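Local atomic coordinates of ABC transporter (Caldanaerobius, PDB entry 4G68), a protein that probably serves as the extracellular solute-binding component of an ABC transporter, capturing xylan-derived xylo-oligosaccharides for uptake. Residues D161-Y165 with T343-M348. Residues are numbered along the deposited sequence; the frame is centred on the assembly and turned at random.
Sequences DNVTY and TVGALM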
loop_
_atom_site.group_PDB
_atom_site.type_symbol
_atom_site.label_atom_id
_atom_site.label_comp_id
_atom_site.label_asym_id
_atom_site.label_seq_id
_atom_site.Cartn_x
_atom_site.Cartn_y
_atom_site.Cartn_z
ATOM N N ASP A 161 -13.360 7.582 -6.628
ATOM C CA ASP A 161 -14.324 6.717 -5.984
ATOM C C ASP A 161 -14.021 6.574 -4.461
ATOM O O ASP A 161 -14.888 6.757 -3.607
ATOM C CB ASP A 161 -14.323 5.325 -6.649
ATOM C CG ASP A 161 -14.650 5.357 -8.155
ATOM O OD1 ASP A 161 -15.229 6.347 -8.629
ATOM O OD2 ASP A 161 -14.344 4.384 -8.881
ATOM N N ASN A 162 -12.770 6.266 -4.126
ATOM C CA ASN A 162 -12.495 6.048 -2.732
ATOM C C ASN A 162 -12.490 7.260 -1.804
ATOM O O ASN A 162 -12.464 7.066 -0.587
ATOM C CB ASN A 162 -11.192 5.250 -2.531
ATOM C CG ASN A 162 -11.335 3.826 -2.990
ATOM O OD1 ASN A 162 -12.403 3.226 -2.782
ATOM N ND2 ASN A 162 -10.345 3.297 -3.668
ATOM N N VAL A 163 -12.390 8.449 -2.369
ATOM C CA VAL A 163 -12.486 9.695 -1.606
ATOM C C VAL A 163 -13.889 10.300 -1.603
ATOM O O VAL A 163 -14.100 11.380 -1.139
ATOM C CB VAL A 163 -11.475 10.772 -2.049
ATOM C CG1 VAL A 163 -10.057 10.377 -1.680
ATOM C CG2 VAL A 163 -11.560 11.122 -3.540
ATOM N N THR A 164 -14.838 9.552 -2.099
ATOM C CA THR A 164 -16.248 9.958 -2.167
ATOM C C THR A 164 -17.025 9.237 -1.042
ATOM O O THR A 164 -16.998 7.981 -0.897
ATOM C CB THR A 164 -16.793 9.603 -3.578
ATOM O OG1 THR A 164 -15.968 10.272 -4.560
ATOM C CG2 THR A 164 -18.249 10.126 -3.739
ATOM N N TYR A 165 -17.750 10.009 -0.253
ATOM C CA TYR A 165 -18.503 9.470 0.839
ATOM C C TYR A 165 -19.864 10.152 0.857
ATOM O O TYR A 165 -19.986 11.386 0.739
ATOM C CB TYR A 165 -17.820 9.821 2.160
ATOM C CG TYR A 165 -16.387 9.263 2.300
ATOM C CD1 TYR A 165 -16.160 8.023 2.905
ATOM C CD2 TYR A 165 -15.309 9.955 1.756
ATOM C CE1 TYR A 165 -14.816 7.539 3.088
ATOM C CE2 TYR A 165 -13.985 9.501 1.926
ATOM C CZ TYR A 165 -13.752 8.289 2.576
ATOM O OH TYR A 165 -12.413 7.815 2.748
ATOM N N THR A 343 -7.147 2.863 -5.832
ATOM C CA THR A 343 -6.669 4.261 -5.741
ATOM C C THR A 343 -6.918 4.723 -4.352
ATOM O O THR A 343 -8.036 5.042 -4.021
ATOM C CB THR A 343 -7.378 5.175 -6.789
ATOM O OG1 THR A 343 -7.050 4.658 -8.104
ATOM C CG2 THR A 343 -6.777 6.602 -6.716
ATOM N N VAL A 344 -5.875 4.698 -3.521
ATOM C CA VAL A 344 -6.088 4.930 -2.100
ATOM C C VAL A 344 -5.155 6.014 -1.520
ATOM O O VAL A 344 -5.356 6.388 -0.365
ATOM C CB VAL A 344 -5.946 3.597 -1.293
ATOM C CG1 VAL A 344 -6.946 2.550 -1.749
ATOM C CG2 VAL A 344 -4.570 3.059 -1.422
ATOM N N GLY A 345 -4.137 6.478 -2.260
ATOM C CA GLY A 345 -3.264 7.623 -1.750
ATOM C C GLY A 345 -4.034 8.922 -2.070
ATOM O O GLY A 345 -4.316 9.176 -3.241
ATOM N N ALA A 346 -4.287 9.776 -1.079
ATOM C CA ALA A 346 -4.994 11.066 -1.320
ATOM C C ALA A 346 -4.459 12.173 -0.389
ATOM O O ALA A 346 -3.861 11.897 0.674
ATOM C CB ALA A 346 -6.480 10.891 -1.068
ATOM N N LEU A 347 -4.645 13.394 -0.866
ATOM C CA LEU A 347 -4.506 14.550 0.048
ATOM C C LEU A 347 -5.845 15.066 0.442
ATOM O O LEU A 347 -6.752 15.076 -0.389
ATOM C CB LEU A 347 -3.690 15.663 -0.642
ATOM C CG LEU A 347 -2.327 15.261 -1.231
ATOM C CD1 LEU A 347 -1.640 16.542 -1.758
ATOM C CD2 LEU A 347 -1.415 14.739 -0.108
HETATM N N MSE A 348 -6.010 15.394 1.749
HETATM C CA MSE A 348 -7.206 16.018 2.180
HETATM C C MSE A 348 -6.897 17.380 2.755
HETATM O O MSE A 348 -5.811 17.660 3.268
HETATM C CB MSE A 348 -7.970 15.124 3.172
HETATM C CG MSE A 348 -8.609 13.918 2.526
HETATM SE SE MSE A 348 -9.510 12.779 3.826
HETATM C CE MSE A 348 -10.270 11.523 2.514
#
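Asn162 reaches across with its carboxamide and gives ND2 to the backbone O of Thr343, 2.9 Å away. The bond is nearly straight at the hydrogen (172°), and the acceptor lies in the plane of the amide; seen from Thr343, however, the donor sits above the carbonyl plane, 48° out of it. The same ND2 rests 4.0 Å from CG1 of Val344. CG of Asn162 stands anti to its own carbonyl carbon (chi1 -69°), beside the backbone N, which carries the carboxamide over to the Thr343 carbonyl. With an alanine here the ND2 donor is gone, and the Thr343 carbonyl would probably be left without a mate from 161-165, the two segments then meeting through apolar contacts alone.

Beyond it the contact turns apolar. Val163 CG1 packs on Ala346 CB at 3.7 Å, and the selenomethionine Met348 stretches out, its chain fully extended through CG and SE, to bring CE within 4.3 Å of Tyr165 CE2, meeting the ring obliquely.

In this periplasmic-binding-protein fold, 344-348 is part of the strand that runs between 122-126 and 168-184, antiparallel to both. Val344 and Gly345 lie opposite Asp175 as a classic beta bulge, with the Val344 side chain about 6 Å from a bound xylopyranose.

The short 3-10 turn 161-163 is closed by Thr164 N bonding to Asp161 O, and Val163 pairs through its backbone with Tyr170. Tyr165 is held at its far end by OH bonding to Gly128 O, while Phe123 and Thr125 pack against Met348.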